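Lectin-related NK cell receptor LY49L1 (Mus musculus, PDB 3G8K) is a natural killer cell receptor of the Ly49 family whose C-type lectin-like domain, the part in this chain, probably serves in recognition of MHC class I molecules. Local coordinates at residues I16-V22 and C119-L125; R25-C31 and C113-C119; N94-C100 and N110-D114. The protein carries 1 engineered substitution. All coordinates share one frame; numbering follows the deposited sequence.

Overall arrangement
The three contacts follow one C-type lectin-like domain from the pairing of an early strand with the last one to its far loops. Contact 1 joins strand 17-21 to the last strand, 118-124, closing a chain loop in which contacts 2 and 3 are nested. Contact 2, about 16 Å from contact 1 centre to centre, shares Cys119 with it and ties the start of helix 28-37 to the approach to strand 118-124. Contact 3, about 12 Å from contact 2 by centres, shares Cys113 and Asp114 with it; they touch where Trp28 CG of contact 2 lies 3.4 Å from Cys100 SG of contact 3. Contacts 1 and 3 do not touch, nearest atoms about 10 Å apart.

Contact 1 of 3, residues I16-V22 and C119-L125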
loop_
_atom_site.group_PDB
_atom_site.type_symbol
_atom_site.label_atom_id
_atom_site.label_comp_id
_atom_site.label_asym_id
_atom_site.label_seq_id
_atom_site.Cartn_x
_atom_site.Cartn_y
_atom_site.Cartn_z
ATOM N N ILE A 16 6.578 11.718 2.298
ATOM C CA ILE A 16 6.166 12.344 3.577
ATOM C C ILE A 16 4.648 12.284 3.888
ATOM O O ILE A 16 4.209 12.891 4.824
ATOM C CB ILE A 16 6.790 13.820 3.639
ATOM C CG1 ILE A 16 7.708 14.076 4.847
ATOM C CG2 ILE A 16 5.800 14.892 3.369
ATOM C CD1 ILE A 16 7.021 14.605 6.097
ATOM N N LYS A 17 3.864 11.514 3.141
ATOM C CA LYS A 17 2.396 11.475 3.208
ATOM C C LYS A 17 1.882 9.994 3.327
ATOM O O LYS A 17 2.287 9.132 2.538
ATOM C CB LYS A 17 1.728 12.158 1.962
ATOM C CG LYS A 17 0.180 12.414 2.127
ATOM C CD LYS A 17 -0.507 13.310 1.065
ATOM C CE LYS A 17 0.415 14.358 0.441
ATOM N NZ LYS A 17 -0.296 14.831 -0.758
ATOM N N CYS A 18 0.990 9.716 4.271
ATOM C CA CYS A 18 0.241 8.427 4.277
ATOM C C CYS A 18 -1.210 8.560 3.780
ATOM O O CYS A 18 -1.663 9.668 3.622
ATOM C CB CYS A 18 0.323 7.844 5.650
ATOM S SG CYS A 18 2.097 7.574 6.087
ATOM N N TYR A 19 -1.918 7.424 3.555
ATOM C CA TYR A 19 -3.180 7.331 2.850
ATOM C C TYR A 19 -4.001 6.308 3.578
ATOM O O TYR A 19 -3.570 5.170 3.749
ATOM C CB TYR A 19 -2.945 6.818 1.429
ATOM C CG TYR A 19 -1.975 7.754 0.648
ATOM C CD1 TYR A 19 -0.591 7.452 0.560
ATOM C CD2 TYR A 19 -2.443 8.905 0.041
ATOM C CE1 TYR A 19 0.329 8.343 -0.146
ATOM C CE2 TYR A 19 -1.519 9.792 -0.687
ATOM C CZ TYR A 19 -0.163 9.496 -0.696
ATOM O OH TYR A 19 0.706 10.282 -1.451
ATOM N N TYR A 20 -5.190 6.704 3.958
ATOM C CA TYR A 20 -6.103 5.860 4.838
ATOM C C TYR A 20 -7.444 5.765 4.101
ATOM O O TYR A 20 -7.766 6.658 3.340
ATOM C CB TYR A 20 -6.259 6.544 6.220
ATOM C CG TYR A 20 -4.929 6.944 6.871
ATOM C CD1 TYR A 20 -4.375 8.206 6.669
ATOM C CD2 TYR A 20 -4.229 6.047 7.664
ATOM C CE1 TYR A 20 -3.147 8.531 7.240
ATOM C CE2 TYR A 20 -3.037 6.396 8.265
ATOM C CZ TYR A 20 -2.488 7.609 8.006
ATOM O OH TYR A 20 -1.326 7.913 8.638
ATOM N N PHE A 21 -8.212 4.672 4.341
ATOM C CA PHE A 21 -9.379 4.297 3.538
ATOM C C PHE A 21 -10.501 4.093 4.505
ATOM O O PHE A 21 -10.315 3.347 5.449
ATOM C CB PHE A 21 -9.143 2.990 2.664
ATOM C CG PHE A 21 -7.967 3.110 1.769
ATOM C CD1 PHE A 21 -6.687 2.902 2.288
ATOM C CD2 PHE A 21 -8.100 3.569 0.410
ATOM C CE1 PHE A 21 -5.531 3.121 1.495
ATOM C CE2 PHE A 21 -6.933 3.742 -0.415
ATOM C CZ PHE A 21 -5.655 3.527 0.147
ATOM N N VAL A 22 -11.611 4.827 4.300
ATOM C CA VAL A 22 -12.904 4.633 5.051
ATOM C C VAL A 22 -13.603 3.324 4.547
ATOM O O VAL A 22 -13.437 2.922 3.370
ATOM C CB VAL A 22 -13.848 5.906 4.987
ATOM C CG1 VAL A 22 -15.077 5.753 5.874
ATOM C CG2 VAL A 22 -13.131 7.185 5.370
ATOM N N CYS A 119 -13.735 6.915 0.405
ATOM C CA CYS A 119 -12.890 8.083 0.799
ATOM C C CYS A 119 -11.423 7.708 0.941
ATOM O O CYS A 119 -11.056 6.757 1.631
ATOM C CB CYS A 119 -13.393 8.766 2.111
ATOM S SG CYS A 119 -15.180 8.627 2.443
ATOM N N ILE A 120 -10.555 8.439 0.241
ATOM C CA ILE A 120 -9.165 8.349 0.602
ATOM C C ILE A 120 -8.798 9.680 1.281
ATOM O O ILE A 120 -8.957 10.790 0.675
ATOM C CB ILE A 120 -8.243 7.955 -0.550
ATOM C CG1 ILE A 120 -6.793 7.918 -0.098
ATOM C CG2 ILE A 120 -8.368 8.920 -1.749
ATOM C CD1 ILE A 120 -5.868 7.462 -1.251
ATOM N N CYS A 121 -8.415 9.538 2.563
ATOM C CA CYS A 121 -7.934 10.621 3.434
ATOM C C CYS A 121 -6.403 10.703 3.459
ATOM O O CYS A 121 -5.749 9.722 3.621
ATOM C CB CYS A 121 -8.382 10.359 4.841
ATOM S SG CYS A 121 -10.170 10.032 4.986
ATOM N N GLY A 122 -5.800 11.857 3.276
ATOM C CA GLY A 122 -4.351 11.907 3.494
ATOM C C GLY A 122 -3.974 12.658 4.770
ATOM O O GLY A 122 -4.732 13.501 5.260
ATOM N N LYS A 123 -2.802 12.345 5.292
ATOM C CA LYS A 123 -2.142 13.018 6.411
ATOM C C LYS A 123 -0.619 12.913 6.232
ATOM O O LYS A 123 -0.072 11.839 6.122
ATOM C CB LYS A 123 -2.559 12.468 7.780
ATOM C CG LYS A 123 -2.114 13.371 9.009
ATOM C CD LYS A 123 -2.478 12.663 10.328
ATOM C CE LYS A 123 -2.037 13.392 11.585
ATOM N NZ LYS A 123 -2.144 12.420 12.746
ATOM N N ARG A 124 0.043 14.074 6.102
ATOM C CA ARG A 124 1.478 14.151 6.117
ATOM C C ARG A 124 2.065 13.730 7.442
ATOM O O ARG A 124 1.449 13.839 8.499
ATOM C CB ARG A 124 1.947 15.562 5.742
ATOM C CG ARG A 124 1.805 15.782 4.332
ATOM C CD ARG A 124 2.208 17.190 3.964
ATOM N NE ARG A 124 3.517 17.628 4.436
ATOM C CZ ARG A 124 4.479 18.052 3.608
ATOM N NH1 ARG A 124 4.263 18.008 2.297
ATOM N NH2 ARG A 124 5.645 18.502 4.063
ATOM N N LEU A 125 3.274 13.225 7.373
ATOM C CA LEU A 125 3.948 12.737 8.556
ATOM C C LEU A 125 4.490 13.882 9.483
ATOM O O LEU A 125 4.723 13.697 10.689
ATOM C CB LEU A 125 4.995 11.699 8.099
ATOM C CG LEU A 125 4.704 10.198 8.158
ATOM C CD1 LEU A 125 3.308 9.869 8.092
ATOM C CD2 LEU A 125 5.412 9.425 7.096
HETATM O O HOH W 1 0.002 10.005 8.419
#
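Tyr20 and Cys121 form a hydrogen-bonded pair in the antiparallel ladder that joins strand 17-21 to strand 118-124, bringing the two ends of the C-type lectin-like domain together. Tyr20 N donates a hydrogen bond to Cys121 O at 3.1 Å, and Cys121 N returns one to Tyr20 O.

The Tyr20 side chain can be followed outward. Its CB sits near Cys121 O; with CG anti to the carbonyl carbon (chi1 -50°), the ring turns along the neighbouring strand. CD1 passes the same oxygen, which lies at the ring edge, CE1 comes 4.0 Å from Lys123 CB, and OH reaches a water at 2.5 Å that donates to Lys123 O. Tyrosine suits a half-exposed place, packing with its ring while its hydroxyl meets water. Trp11 meets the same ring.

On the other face, Ile120 CG1 is anti to its backbone N (chi1 178°), and CD1 ends 3.9 Å from Tyr19 CD2 and 4.0 Å from Phe21 CE2, the methyl at the end of the CG1 arm meeting both rings obliquely. Tyr19 OH and Lys17 NZ both reach Glu50, and Lys17 also Asp46, so these buried residues have polar partners.

Cys18, Cys119 and Cys121 share the face of Tyr20 and form disulfides with Cys13, Cys31 and Cys35 respectively, the last two tying down helix 28-37. At the Ile16 end of the ladder Leu125 N bonds to Ile16 O at 2.7 Å. Arg124 NH2 makes a salt bridge with Asp126, and Ile16 CG2 stands 3.4 Å from Arg124 CZ, over the centre of one guanidinium face.

Contact 2 of 3, residues R25-C31 and C113-C119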
loop_
_atom_site.group_PDB
_atom_site.type_symbol
_atom_site.label_atom_id
_atom_site.label_comp_id
_atom_site.label_asym_id
_atom_site.label_seq_id
_atom_site.Cartn_x
_atom_site.Cartn_y
_atom_site.Cartn_z
ATOM N N ARG A 25 -18.707 3.564 1.691
ATOM C CA ARG A 25 -18.789 4.498 0.608
ATOM C C ARG A 25 -19.603 5.693 1.041
ATOM O O ARG A 25 -20.647 5.519 1.675
ATOM C CB ARG A 25 -19.483 3.777 -0.529
ATOM C CG ARG A 25 -18.568 2.700 -0.982
ATOM C CD ARG A 25 -18.714 2.481 -2.443
ATOM N NE ARG A 25 -19.563 1.328 -2.743
ATOM C CZ ARG A 25 -20.881 1.364 -2.924
ATOM N NH1 ARG A 25 -21.593 2.482 -2.816
ATOM N NH2 ARG A 25 -21.491 0.252 -3.229
ATOM N N LYS A 26 -19.172 6.898 0.651
ATOM C CA LYS A 26 -19.878 8.112 1.075
ATOM C C LYS A 26 -19.874 9.132 -0.023
ATOM O O LYS A 26 -19.011 9.086 -0.945
ATOM C CB LYS A 26 -19.278 8.755 2.377
ATOM C CG LYS A 26 -19.486 7.916 3.660
ATOM C CD LYS A 26 -18.606 8.288 4.872
ATOM C CE LYS A 26 -18.650 7.109 5.845
ATOM N NZ LYS A 26 -19.767 7.225 6.813
ATOM N N THR A 27 -20.785 10.088 0.126
ATOM C CA THR A 27 -20.937 11.217 -0.752
ATOM C C THR A 27 -19.668 12.016 -0.619
ATOM O O THR A 27 -18.988 11.864 0.363
ATOM C CB THR A 27 -22.123 12.090 -0.255
ATOM O OG1 THR A 27 -21.897 12.516 1.122
ATOM C CG2 THR A 27 -23.486 11.313 -0.405
ATOM N N TRP A 28 -19.365 12.919 -1.548
ATOM C CA TRP A 28 -18.109 13.669 -1.429
ATOM C C TRP A 28 -18.065 14.407 -0.105
ATOM O O TRP A 28 -17.025 14.475 0.538
ATOM C CB TRP A 28 -17.975 14.662 -2.572
ATOM C CG TRP A 28 -16.647 15.389 -2.647
ATOM C CD1 TRP A 28 -15.545 15.028 -3.395
ATOM C CD2 TRP A 28 -16.295 16.622 -1.989
ATOM N NE1 TRP A 28 -14.552 15.964 -3.253
ATOM C CE2 TRP A 28 -14.977 16.946 -2.392
ATOM C CE3 TRP A 28 -16.966 17.494 -1.092
ATOM C CZ2 TRP A 28 -14.317 18.076 -1.907
ATOM C CZ3 TRP A 28 -16.313 18.611 -0.636
ATOM C CH2 TRP A 28 -15.014 18.905 -1.031
ATOM N N SER A 29 -19.202 14.975 0.300
ATOM C CA SER A 29 -19.246 15.853 1.479
ATOM C C SER A 29 -19.081 15.009 2.724
ATOM O O SER A 29 -18.505 15.422 3.682
ATOM C CB SER A 29 -20.600 16.611 1.519
ATOM O OG SER A 29 -20.399 17.968 1.144
ATOM N N GLY A 30 -19.720 13.863 2.732
ATOM C CA GLY A 30 -19.633 13.006 3.843
ATOM C C GLY A 30 -18.282 12.409 4.108
ATOM O O GLY A 30 -18.021 12.010 5.235
ATOM N N CYS A 31 -17.459 12.311 3.048
ATOM C CA CYS A 31 -16.102 11.831 3.055
ATOM C C CYS A 31 -15.224 12.949 3.563
ATOM O O CYS A 31 -14.237 12.731 4.263
ATOM C CB CYS A 31 -15.627 11.480 1.604
ATOM S SG CYS A 31 -15.967 9.843 1.037
ATOM N N CYS A 113 -21.330 14.839 -7.072
ATOM C CA CYS A 113 -20.917 14.913 -5.659
ATOM C C CYS A 113 -21.755 14.069 -4.713
ATOM O O CYS A 113 -21.371 13.850 -3.575
ATOM C CB CYS A 113 -20.929 16.327 -5.155
ATOM S SG CYS A 113 -19.851 17.447 -6.105
ATOM N N ASP A 114 -22.887 13.581 -5.197
ATOM C CA ASP A 114 -23.879 12.832 -4.354
ATOM C C ASP A 114 -23.697 11.353 -4.472
ATOM O O ASP A 114 -24.324 10.572 -3.699
ATOM C CB ASP A 114 -25.270 13.108 -4.903
ATOM C CG ASP A 114 -26.360 12.439 -4.072
ATOM O OD1 ASP A 114 -26.479 12.897 -2.890
ATOM O OD2 ASP A 114 -27.032 11.445 -4.571
ATOM N N LYS A 115 -22.929 10.905 -5.474
ATOM C CA LYS A 115 -22.648 9.506 -5.520
ATOM C C LYS A 115 -21.715 9.169 -4.343
ATOM O O LYS A 115 -20.923 9.995 -3.916
ATOM C CB LYS A 115 -22.012 9.067 -6.867
ATOM C CG LYS A 115 -23.011 8.899 -7.960
ATOM C CD LYS A 115 -22.526 8.379 -9.244
ATOM C CE LYS A 115 -22.102 6.970 -9.273
ATOM N NZ LYS A 115 -23.165 6.016 -8.817
ATOM N N SER A 116 -21.775 7.918 -3.906
ATOM C CA SER A 116 -21.042 7.302 -2.797
ATOM C C SER A 116 -19.854 6.512 -3.388
ATOM O O SER A 116 -20.050 5.513 -4.132
ATOM C CB SER A 116 -22.020 6.349 -2.040
ATOM O OG SER A 116 -22.974 7.091 -1.277
ATOM N N PHE A 117 -18.621 7.019 -3.125
ATOM C CA PHE A 117 -17.318 6.369 -3.437
ATOM C C PHE A 117 -16.454 6.182 -2.143
ATOM O O PHE A 117 -16.747 6.771 -1.099
ATOM C CB PHE A 117 -16.555 7.176 -4.558
ATOM C CG PHE A 117 -17.319 7.190 -5.880
ATOM C CD1 PHE A 117 -17.973 8.318 -6.317
ATOM C CD2 PHE A 117 -17.420 6.042 -6.637
ATOM C CE1 PHE A 117 -18.685 8.329 -7.518
ATOM C CE2 PHE A 117 -18.160 6.037 -7.819
ATOM C CZ PHE A 117 -18.763 7.200 -8.259
ATOM N N ILE A 118 -15.451 5.306 -2.210
ATOM C CA ILE A 118 -14.476 5.141 -1.115
ATOM C C ILE A 118 -13.804 6.492 -0.851
ATOM O O ILE A 118 -13.362 7.117 -1.766
ATOM C CB ILE A 118 -13.444 4.042 -1.394
ATOM C CG1 ILE A 118 -14.116 2.644 -1.577
ATOM C CG2 ILE A 118 -12.393 3.908 -0.207
ATOM C CD1 ILE A 118 -14.996 2.268 -0.386
ATOM N N CYS A 119 -13.735 6.915 0.405
ATOM C CA CYS A 119 -12.890 8.083 0.799
ATOM C C CYS A 119 -11.423 7.708 0.941
ATOM O O CYS A 119 -11.056 6.757 1.631
ATOM C CB CYS A 119 -13.393 8.766 2.111
ATOM S SG CYS A 119 -15.180 8.627 2.443
HETATM O O HOH W 2 -21.501 15.591 -1.515
#
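With SG anti to the carbonyl carbon in Cys31 (chi1 -88°) and only roughly so in Cys119, whose chi1 of -28° is far from staggered, the two sulfurs meet in the disulfide that, in the C-type lectin-like fold, links the first helix to the last strand. Cys31 SG and Cys119 SG are 2.0 Å apart, and the disulfide torsion is -74°. Lys26 CB packs against the Cys119 sulfur.

Beyond this link the backbones pair. Lys26 N donates to Phe117 O at 3.0 Å within a single antiparallel bridge. Beside it the alkyl part of Arg25 lies against the other segment, its CG 3.6 Å from Ile118 CD1, while Ser116 CB touches the guanidinium at its edge.

Thr27 is the N-cap of helix 28-37: OG1 accepts a hydrogen bond from Gly30 N at 3.0 Å, and CG2 rests 3.5 Å from Asp114 O. Threonine serves both needs, its hydroxyl for the cap and its methyl for packing. Trp28 follows, its ring buried against Trp64 edge-to-face and its NE1 bonded to Ile65 O. Cys113 O has two donors: Trp28 N at 3.0 Å and a water at 2.7 Å, which also accepts from Ser29 N.

Contact 3 of 3, residues N94-C100 and N110-D114; sequences NIRDGGC and NDNCD
Asn110 ND2 is gripped by two backbone carbonyls of the facing loop. Asn110 ND2 donates to Gly98 O at 2.8 Å on a lone pair, nearly straight and close to the amide plane, while its contact with Asn94 O is 2.7 Å but bent, hence weak. CG between the backbone N and the carbonyl carbon (chi1 62°) turns the amide into the loop. Its other end accepts from a water, 2.7 Å from Asn110 OD1, that also accepts from Asn94 N. With both ends of the amide in use, its rotation is fixed, which suits asparagine, a donor and acceptor at once.

Gly98 fits by lacking a side chain: a CB would run into the backbone of Asp111, and Gly98 CA comes 3.4 Å from Asp111 C. Asp111 N donates to Cys100 O at 2.9 Å, starting the antiparallel pairing of strands 100-104 and 108-111.

Two Asx turns shape the flanks: Asn94 OD1 accepts from Arg96 N, and Asn112 OD1 from Asp114 N. Cys100 SG and Cys113 SG are bonded at 2.1 Å (torsion 102°). This is the second disulfide characteristic of the C-type lectin-like fold, pinning the start of strand 100-104 to the loop after strand 108-111.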
loop_
_atom_site.group_PDB
_atom_site.type_symbol
_atom_site.label_atom_id
_atom_site.label_comp_id
_atom_site.label_asym_id
_atom_site.label_seq_id
_atom_site.Cartn_x
_atom_site.Cartn_y
_atom_site.Cartn_z
ATOM N N ASN A 94 -16.274 18.314 -17.713
ATOM C CA ASN A 94 -17.551 18.970 -17.893
ATOM C C ASN A 94 -18.269 19.062 -16.560
ATOM O O ASN A 94 -18.619 18.046 -16.027
ATOM C CB ASN A 94 -18.384 18.182 -18.912
ATOM C CG ASN A 94 -19.579 18.976 -19.406
ATOM O OD1 ASN A 94 -19.990 19.974 -18.787
ATOM N ND2 ASN A 94 -20.119 18.573 -20.544
ATOM N N ILE A 95 -18.474 20.257 -15.990
ATOM C CA ILE A 95 -19.128 20.367 -14.645
ATOM C C ILE A 95 -20.617 19.983 -14.620
ATOM O O ILE A 95 -21.201 19.806 -13.539
ATOM C CB ILE A 95 -18.908 21.773 -13.946
ATOM C CG1 ILE A 95 -19.579 22.906 -14.714
ATOM C CG2 ILE A 95 -17.406 21.992 -13.600
ATOM C CD1 ILE A 95 -19.882 24.148 -13.886
ATOM N N ARG A 96 -21.210 19.840 -15.821
ATOM C CA ARG A 96 -22.586 19.390 -16.049
ATOM C C ARG A 96 -22.736 17.933 -15.664
ATOM O O ARG A 96 -23.793 17.534 -15.195
ATOM C CB ARG A 96 -22.946 19.517 -17.523
ATOM C CG ARG A 96 -23.500 20.854 -17.947
ATOM C CD ARG A 96 -23.499 20.934 -19.477
ATOM N NE ARG A 96 -23.957 22.236 -19.975
ATOM C CZ ARG A 96 -23.465 22.871 -21.046
ATOM N NH1 ARG A 96 -22.453 22.363 -21.770
ATOM N NH2 ARG A 96 -23.976 24.053 -21.373
ATOM N N ASP A 97 -21.678 17.160 -15.938
ATOM C CA ASP A 97 -21.485 15.768 -15.537
ATOM C C ASP A 97 -20.843 15.537 -14.148
ATOM O O ASP A 97 -20.552 14.380 -13.795
ATOM C CB ASP A 97 -20.655 15.028 -16.559
ATOM C CG ASP A 97 -21.074 15.326 -18.000
ATOM O OD1 ASP A 97 -22.269 15.672 -18.257
ATOM O OD2 ASP A 97 -20.155 15.235 -18.859
ATOM N N GLY A 98 -20.634 16.590 -13.365
ATOM C CA GLY A 98 -20.100 16.427 -11.997
ATOM C C GLY A 98 -19.114 17.458 -11.499
ATOM O O GLY A 98 -18.121 17.799 -12.185
ATOM N N GLY A 99 -19.294 17.889 -10.253
ATOM C CA GLY A 99 -18.412 18.961 -9.737
ATOM C C GLY A 99 -17.376 18.547 -8.720
ATOM O O GLY A 99 -16.729 19.420 -8.164
ATOM N N CYS A 100 -17.204 17.229 -8.482
ATOM C CA CYS A 100 -16.232 16.708 -7.479
ATOM C C CYS A 100 -15.303 15.710 -8.161
ATOM O O CYS A 100 -15.753 14.979 -9.063
ATOM C CB CYS A 100 -17.004 16.022 -6.326
ATOM S SG CYS A 100 -18.017 17.137 -5.213
ATOM N N ASN A 110 -14.328 13.644 -13.078
ATOM C CA ASN A 110 -15.265 14.361 -12.280
ATOM C C ASN A 110 -16.557 13.561 -12.210
ATOM O O ASN A 110 -16.845 12.768 -13.107
ATOM C CB ASN A 110 -15.554 15.722 -12.862
ATOM C CG ASN A 110 -16.177 15.658 -14.260
ATOM O OD1 ASN A 110 -15.772 14.892 -15.145
ATOM N ND2 ASN A 110 -17.141 16.496 -14.453
ATOM N N ASP A 111 -17.341 13.814 -11.188
ATOM C CA ASP A 111 -18.552 13.038 -11.009
ATOM C C ASP A 111 -19.514 13.716 -10.033
ATOM O O ASP A 111 -19.120 14.613 -9.295
ATOM C CB ASP A 111 -18.247 11.585 -10.618
ATOM C CG ASP A 111 -19.320 10.617 -11.144
ATOM O OD1 ASP A 111 -20.491 11.065 -11.324
ATOM O OD2 ASP A 111 -19.026 9.451 -11.464
ATOM N N ASN A 112 -20.785 13.250 -10.032
ATOM C CA ASN A 112 -21.806 13.720 -9.158
ATOM C C ASN A 112 -21.348 13.688 -7.724
ATOM O O ASN A 112 -21.151 12.603 -7.173
ATOM C CB ASN A 112 -22.993 12.764 -9.291
ATOM C CG ASN A 112 -24.290 13.330 -8.747
ATOM O OD1 ASN A 112 -24.330 14.003 -7.722
ATOM N ND2 ASN A 112 -25.347 13.083 -9.453
ATOM N N CYS A 113 -21.330 14.839 -7.072
ATOM C CA CYS A 113 -20.917 14.913 -5.659
ATOM C C CYS A 113 -21.755 14.069 -4.713
ATOM O O CYS A 113 -21.371 13.850 -3.575
ATOM C CB CYS A 113 -20.929 16.327 -5.155
ATOM S SG CYS A 113 -19.851 17.447 -6.105
ATOM N N ASP A 114 -22.887 13.581 -5.197
ATOM C CA ASP A 114 -23.879 12.832 -4.354
ATOM C C ASP A 114 -23.697 11.353 -4.472
ATOM O O ASP A 114 -24.324 10.572 -3.699
ATOM C CB ASP A 114 -25.270 13.108 -4.903
ATOM C CG ASP A 114 -26.360 12.439 -4.072
ATOM O OD1 ASP A 114 -26.479 12.897 -2.890
ATOM O OD2 ASP A 114 -27.032 11.445 -4.571
HETATM O O HOH W 3 -16.674 15.303 -17.609
HETATM O O HOH W 4 -21.834 17.389 -8.876
#